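Local coordinates for protein serine protease pet (Escherichia coli, PDB 4OM9) that is a secreted autotransporter enterotoxin of enteroaggregative strains whose passenger domain carries a chymotrypsin-like serine protease, probably cleaving alpha-fodrin, on a long beta-helix, at residues 145-154 / 203-214; 222-230 / 239-247. All coordinates share one frame; numbering follows the deposited sequence.

Interaction 1: 145-154 / 203-214; sequences IIGFRVGSGN and TTNGDSGSGVYV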
# COMPACT_ATOMS: atom_id res chain seq x y z
N ILE A 145 21.82 29.88 -2.36
CA ILE A 145 22.25 28.51 -2.07
C ILE A 145 21.58 28.08 -0.77
O ILE A 145 21.88 28.61 0.32
CB ILE A 145 23.80 28.37 -1.95
CG1 ILE A 145 24.49 28.79 -3.24
CG2 ILE A 145 24.18 26.93 -1.67
CD1 ILE A 145 26.02 28.86 -3.12
N ILE A 146 20.64 27.15 -0.92
CA ILE A 146 19.85 26.62 0.18
C ILE A 146 20.32 25.22 0.46
O ILE A 146 20.72 24.50 -0.46
CB ILE A 146 18.33 26.60 -0.16
CG1 ILE A 146 17.83 27.97 -0.64
CG2 ILE A 146 17.50 26.10 1.01
CD1 ILE A 146 18.01 29.08 0.36
N GLY A 147 20.29 24.81 1.72
CA GLY A 147 20.70 23.47 2.03
C GLY A 147 20.16 22.98 3.35
O GLY A 147 19.47 23.71 4.05
N PHE A 148 20.51 21.74 3.68
CA PHE A 148 20.02 21.06 4.85
C PHE A 148 21.17 20.56 5.68
O PHE A 148 22.21 20.15 5.14
CB PHE A 148 19.13 19.86 4.48
CG PHE A 148 17.78 20.22 3.92
CD1 PHE A 148 16.72 20.53 4.77
CD2 PHE A 148 17.56 20.21 2.55
CE1 PHE A 148 15.45 20.86 4.24
CE2 PHE A 148 16.30 20.52 2.01
CZ PHE A 148 15.24 20.85 2.86
N ARG A 149 20.98 20.53 6.99
CA ARG A 149 21.96 19.95 7.87
C ARG A 149 21.25 19.12 8.91
O ARG A 149 20.21 19.50 9.40
CB ARG A 149 22.80 21.02 8.54
CG ARG A 149 23.93 20.47 9.34
CD ARG A 149 24.15 21.30 10.58
NE ARG A 149 23.25 20.82 11.62
CZ ARG A 149 22.29 21.55 12.17
NH1 ARG A 149 22.15 22.81 11.81
NH2 ARG A 149 21.52 21.01 13.11
N VAL A 150 21.86 18.01 9.27
CA VAL A 150 21.24 17.09 10.19
C VAL A 150 22.21 16.76 11.32
O VAL A 150 23.39 16.47 11.06
CB VAL A 150 20.80 15.85 9.41
CG1 VAL A 150 21.00 14.58 10.20
CG2 VAL A 150 19.42 16.04 8.86
N GLY A 151 21.74 16.83 12.56
CA GLY A 151 22.56 16.42 13.69
C GLY A 151 21.76 16.27 14.98
O GLY A 151 20.53 16.48 14.98
N SER A 152 22.44 15.93 16.08
CA SER A 152 21.73 15.75 17.34
C SER A 152 22.46 16.34 18.54
O SER A 152 22.74 15.63 19.51
CB SER A 152 21.45 14.25 17.57
OG SER A 152 20.60 14.05 18.68
N GLY A 153 22.77 17.64 18.47
CA GLY A 153 23.33 18.34 19.61
C GLY A 153 22.42 18.39 20.83
O GLY A 153 21.41 17.71 20.88
N ASN A 154 22.79 19.17 21.83
CA ASN A 154 21.96 19.37 23.01
C ASN A 154 20.63 19.92 22.56
O ASN A 154 20.56 20.98 21.93
CB ASN A 154 22.63 20.32 24.00
CG ASN A 154 22.15 20.11 25.42
OD1 ASN A 154 21.06 19.58 25.65
ND2 ASN A 154 22.95 20.55 26.38
N THR A 203 22.06 25.84 15.57
CA THR A 203 23.17 24.95 15.84
C THR A 203 23.58 24.97 17.31
O THR A 203 23.67 26.03 17.93
CB THR A 203 24.36 25.32 14.96
OG1 THR A 203 23.91 25.48 13.61
CG2 THR A 203 25.45 24.24 15.01
N THR A 204 23.83 23.79 17.85
CA THR A 204 24.28 23.61 19.22
C THR A 204 25.67 22.97 19.18
O THR A 204 26.09 22.51 18.12
CB THR A 204 23.31 22.71 20.01
OG1 THR A 204 23.28 21.40 19.41
CG2 THR A 204 21.92 23.32 20.00
N ASN A 205 26.37 22.94 20.31
CA ASN A 205 27.73 22.39 20.35
C ASN A 205 27.80 20.92 19.88
O ASN A 205 28.66 20.56 19.08
CB ASN A 205 28.32 22.52 21.75
CG ASN A 205 28.52 23.97 22.17
OD1 ASN A 205 28.77 24.84 21.33
ND2 ASN A 205 28.41 24.24 23.46
N GLY A 206 26.87 20.10 20.36
CA GLY A 206 26.83 18.70 19.96
C GLY A 206 26.59 18.48 18.47
O GLY A 206 26.72 17.36 17.98
N ASP A 207 26.24 19.55 17.75
CA ASP A 207 26.07 19.49 16.30
C ASP A 207 27.40 19.64 15.56
O ASP A 207 27.47 19.44 14.34
CB ASP A 207 25.11 20.58 15.82
CG ASP A 207 23.66 20.29 16.17
OD1 ASP A 207 23.24 19.10 16.05
OD2 ASP A 207 22.96 21.26 16.56
N SER A 208 28.44 20.06 16.28
CA SER A 208 29.74 20.28 15.66
C SER A 208 30.19 18.98 14.99
O SER A 208 30.08 17.90 15.58
CB SER A 208 30.75 20.76 16.71
OG SER A 208 32.08 20.70 16.22
N GLY A 209 30.64 19.08 13.75
CA GLY A 209 31.03 17.91 13.00
C GLY A 209 29.97 17.37 12.03
O GLY A 209 30.32 16.61 11.11
N SER A 210 28.70 17.75 12.22
CA SER A 210 27.60 17.16 11.43
C SER A 210 27.70 17.63 9.99
O SER A 210 28.24 18.70 9.72
CB SER A 210 26.23 17.51 12.04
OG SER A 210 26.01 18.91 12.20
N GLY A 211 27.20 16.83 9.06
CA GLY A 211 27.33 17.12 7.64
C GLY A 211 26.33 18.15 7.12
O GLY A 211 25.19 18.23 7.57
N VAL A 212 26.80 18.97 6.18
CA VAL A 212 26.04 20.07 5.62
C VAL A 212 25.86 19.75 4.13
O VAL A 212 26.82 19.41 3.44
CB VAL A 212 26.78 21.42 5.82
CG1 VAL A 212 26.08 22.54 5.07
CG2 VAL A 212 26.92 21.74 7.32
N TYR A 213 24.63 19.85 3.65
CA TYR A 213 24.32 19.38 2.29
C TYR A 213 23.88 20.50 1.38
O TYR A 213 23.27 21.48 1.80
CB TYR A 213 23.24 18.30 2.31
CG TYR A 213 23.64 17.02 3.00
CD1 TYR A 213 23.55 16.90 4.38
CD2 TYR A 213 24.09 15.91 2.27
CE1 TYR A 213 23.91 15.73 5.02
CE2 TYR A 213 24.45 14.73 2.91
CZ TYR A 213 24.36 14.66 4.28
OH TYR A 213 24.72 13.52 4.96
N VAL A 214 24.15 20.32 0.10
CA VAL A 214 23.88 21.36 -0.85
C VAL A 214 23.58 20.67 -2.17
O VAL A 214 24.03 19.55 -2.38
CB VAL A 214 25.07 22.35 -0.85
CG1 VAL A 214 25.69 22.50 -2.19
CG2 VAL A 214 24.67 23.67 -0.21
O HOH W 1 20.61 19.44 14.99
O HOH W 2 24.22 16.19 8.57
O HOH W 3 25.29 15.60 16.18
O HOH W 4 25.38 21.00 22.47

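Interaction 2: 222-230 / 239-247; sequences WVLLGTTHG and KTYVTPFDS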
# COMPACT_ATOMS: atom_id res chain seq x y z
N TRP A 222 22.05 15.70 -4.18
CA TRP A 222 22.58 16.30 -2.96
C TRP A 222 24.05 15.94 -2.74
O TRP A 222 24.48 14.79 -2.90
CB TRP A 222 21.75 15.89 -1.75
CG TRP A 222 20.41 16.55 -1.76
CD1 TRP A 222 19.25 16.03 -2.24
CD2 TRP A 222 20.11 17.86 -1.30
NE1 TRP A 222 18.23 16.94 -2.09
CE2 TRP A 222 18.73 18.07 -1.52
CE3 TRP A 222 20.86 18.89 -0.71
CZ2 TRP A 222 18.09 19.26 -1.17
CZ3 TRP A 222 20.23 20.06 -0.37
CH2 TRP A 222 18.85 20.24 -0.60
N VAL A 223 24.81 16.94 -2.34
CA VAL A 223 26.24 16.85 -2.30
C VAL A 223 26.65 17.25 -0.91
O VAL A 223 26.04 18.13 -0.33
CB VAL A 223 26.85 17.76 -3.39
CG1 VAL A 223 28.18 18.38 -2.98
CG2 VAL A 223 26.93 17.02 -4.71
N LEU A 224 27.66 16.59 -0.35
CA LEU A 224 28.17 16.99 0.95
C LEU A 224 29.00 18.27 0.83
O LEU A 224 30.12 18.21 0.31
CB LEU A 224 29.03 15.88 1.53
CG LEU A 224 29.52 16.06 2.97
CD1 LEU A 224 28.35 15.96 3.95
CD2 LEU A 224 30.58 15.00 3.25
N LEU A 225 28.47 19.40 1.30
CA LEU A 225 29.20 20.68 1.24
C LEU A 225 30.43 20.68 2.13
O LEU A 225 31.52 21.14 1.75
CB LEU A 225 28.30 21.85 1.66
CG LEU A 225 29.01 23.23 1.74
CD1 LEU A 225 29.02 23.90 0.38
CD2 LEU A 225 28.38 24.19 2.77
N GLY A 226 30.24 20.15 3.34
CA GLY A 226 31.31 20.09 4.31
C GLY A 226 30.76 19.64 5.65
O GLY A 226 29.73 18.98 5.69
N THR A 227 31.43 20.03 6.73
CA THR A 227 31.10 19.58 8.07
C THR A 227 31.07 20.76 9.02
O THR A 227 31.86 21.72 8.89
CB THR A 227 32.11 18.51 8.58
OG1 THR A 227 33.44 19.00 8.45
CG2 THR A 227 31.99 17.27 7.76
N THR A 228 30.18 20.69 9.99
CA THR A 228 29.90 21.85 10.82
C THR A 228 31.02 22.20 11.80
O THR A 228 31.38 21.39 12.65
CB THR A 228 28.61 21.65 11.59
OG1 THR A 228 27.56 21.43 10.64
CG2 THR A 228 28.29 22.85 12.45
N HIS A 229 31.54 23.42 11.68
CA HIS A 229 32.70 23.86 12.47
C HIS A 229 32.36 24.64 13.74
O HIS A 229 32.96 24.40 14.79
CB HIS A 229 33.62 24.73 11.63
CG HIS A 229 34.70 25.39 12.42
ND1 HIS A 229 35.87 24.73 12.77
CD2 HIS A 229 34.80 26.63 12.95
CE1 HIS A 229 36.63 25.54 13.47
NE2 HIS A 229 36.01 26.71 13.60
N GLY A 230 31.45 25.61 13.65
CA GLY A 230 31.09 26.39 14.82
C GLY A 230 30.05 27.47 14.56
O GLY A 230 29.56 27.60 13.45
N LYS A 239 24.86 32.60 13.12
CA LYS A 239 25.55 32.15 11.94
C LYS A 239 26.22 30.80 12.25
O LYS A 239 26.68 30.56 13.38
CB LYS A 239 26.58 33.19 11.51
CG LYS A 239 26.03 34.57 11.16
CD LYS A 239 25.43 34.57 9.75
CE LYS A 239 24.91 35.93 9.29
NZ LYS A 239 23.79 36.42 10.13
N THR A 240 26.28 29.93 11.25
CA THR A 240 27.05 28.70 11.39
C THR A 240 28.17 28.60 10.35
O THR A 240 27.98 28.95 9.19
CB THR A 240 26.14 27.46 11.29
OG1 THR A 240 25.13 27.53 12.30
CG2 THR A 240 26.95 26.20 11.49
N TYR A 241 29.32 28.13 10.77
CA TYR A 241 30.42 27.99 9.84
C TYR A 241 30.64 26.53 9.50
O TYR A 241 30.65 25.67 10.38
CB TYR A 241 31.69 28.63 10.41
CG TYR A 241 31.45 30.08 10.69
CD1 TYR A 241 30.78 30.46 11.85
CD2 TYR A 241 31.82 31.06 9.79
CE1 TYR A 241 30.53 31.78 12.12
CE2 TYR A 241 31.55 32.39 10.05
CZ TYR A 241 30.91 32.73 11.22
OH TYR A 241 30.63 34.05 11.51
N VAL A 242 30.79 26.27 8.21
CA VAL A 242 31.06 24.94 7.70
C VAL A 242 32.47 24.83 7.13
O VAL A 242 32.86 25.61 6.25
CB VAL A 242 30.07 24.55 6.61
CG1 VAL A 242 30.22 23.07 6.30
CG2 VAL A 242 28.64 24.90 7.03
N THR A 243 33.22 23.86 7.63
CA THR A 243 34.50 23.50 7.02
C THR A 243 34.21 22.83 5.69
O THR A 243 33.59 21.78 5.65
CB THR A 243 35.32 22.56 7.92
OG1 THR A 243 35.73 23.29 9.08
CG2 THR A 243 36.54 22.01 7.19
N PRO A 244 34.63 23.47 4.59
CA PRO A 244 34.36 22.96 3.24
C PRO A 244 35.00 21.60 3.04
O PRO A 244 36.17 21.43 3.40
CB PRO A 244 35.01 24.01 2.33
CG PRO A 244 35.15 25.24 3.19
CD PRO A 244 35.42 24.71 4.56
N PHE A 245 34.26 20.66 2.46
CA PHE A 245 34.83 19.33 2.22
C PHE A 245 36.14 19.39 1.45
O PHE A 245 36.25 20.12 0.46
CB PHE A 245 33.86 18.43 1.44
CG PHE A 245 34.51 17.18 0.92
CD1 PHE A 245 34.70 16.09 1.75
CD2 PHE A 245 34.99 17.11 -0.38
CE1 PHE A 245 35.32 14.94 1.29
CE2 PHE A 245 35.60 15.97 -0.85
CZ PHE A 245 35.76 14.88 -0.02
N ASP A 246 37.12 18.60 1.87
CA ASP A 246 38.48 18.70 1.31
C ASP A 246 38.92 17.40 0.63
O ASP A 246 39.33 16.46 1.28
CB ASP A 246 39.46 19.10 2.43
CG ASP A 246 40.91 19.15 1.96
OD1 ASP A 246 41.24 18.85 0.80
OD2 ASP A 246 41.75 19.52 2.80
N SER A 247 38.87 17.41 -0.70
CA SER A 247 39.24 16.29 -1.55
C SER A 247 40.69 15.82 -1.41
O SER A 247 40.98 14.63 -1.29
CB SER A 247 39.00 16.67 -3.01
OG SER A 247 37.84 16.03 -3.49

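Interaction 1: 145-154 / 203-214
Two different side-chain rotations bring Arg149 and Asp207 together: the arginine sets CG opposite its own backbone N (chi1 -174°) and bends twice further out, whereas the aspartate turns CG opposite its carbonyl carbon (chi1 -73°). The resulting salt bridge is long, NH2 of Arg149 lying 3.7 Å from OD2 of Asp207. That oxygen sits well out of the guanidinium plane, so charge alone acts there; NH1 has its hydrogen bond with Tyr193. The carboxylate is gripped more firmly by the chain around it. Gly153 N reaches OD1 of Asp207 at 2.9 Å from above the carboxylate plane, while OD2 takes Thr204 N at 3.0 Å and Thr204 OG1 at 2.9 Å. Ser210 OG donates to a lone pair of Asp207 O at 2.6 Å, joining Ser210 N, which closes a type II turn. Where the strands pair, Tyr213 N binds Phe148 O at 2.9 Å, and Arg149 CG lies 3.1 Å from Gly211 O. Residues 206-210 read GDSGS, a form of the GDSGG motif of chymotrypsin-like proteases, tied by Asp207 to the loop after strand 146-151. With three direct donors and a neighbouring positive charge, the buried carboxylate of Asp207 is probably kept ionised and fixed in rotation.

Interaction 2: 222-230 / 239-247
Strands 222-230 and 239-244 run antiparallel but strongly twisted, their axes 135° apart and 4.3 Å from each other at closest approach. Thr227 and Thr243 form a hydrogen-bonded pair, followed by Thr228 and Val242 as a non-hydrogen-bonded one. Beyond them the register slips by a residue: His229 and Gly230 both face Tyr241, a classic beta bulge, in which His229 N donates to Tyr241 O at 2.7 Å and Gly230 N adds a weak bond to the same oxygen. Tyr241 N returns a bond to Gly230 O, also at 2.7 Å. Past the far end of the ladder, Phe245 N meets Leu225 O at 2.9 Å with an almost straight N-H...O angle of 177°. Together the strands make a beta hairpin in the protease domain, whose strand 221-232 carries a second classic bulge where Leu225 and Gly226 both face Val212. Among the side chains, Val242 holds CG1 anti to its own backbone N (chi1 -169°), which lays that methyl 3.3 Å from Thr227 N, hard against the opposing backbone. Leu225 crosses it through CD2. On the same face as Val242, the methyls CG2 of Thr228 and CG2 of Thr240 touch at 3.7 Å, leaving their hydroxyls to Ser210 O and to Thr203 respectively. The tyrosine ring of Tyr241 presents its edge to the bulge, CD1 standing 3.5 Å from Gly230 O. His229 passes obliquely by Thr243, its CB 3.6 Å from Thr243 OG1; its ND1 is hydrogen-bonded to Asp101, and that threonine hydroxyl to Asn100 O.

Overall arrangement
From the N terminus, the chain passes through a five-stranded antiparallel sheet before it reaches strand 143-151, then 172-185 and 188-195, until interaction 1 closes that long loop by bringing 203-214 back beside 145-154. Interaction 2 opens afterwards and closes a short hairpin, so the two stand in series, neither nested nor crossing. Strands 211-216 and 221-232 join them directly: Val212 O lies 2.7 Å from Leu225 N, and the rings of Phe148 and Trp222 meet. Because strand 239-244 also pairs with 188-195, which leads through 172-185 back to 143-151, the ring of strands closes on itself, consistent with one beta-barrel of a chymotrypsin-like protease.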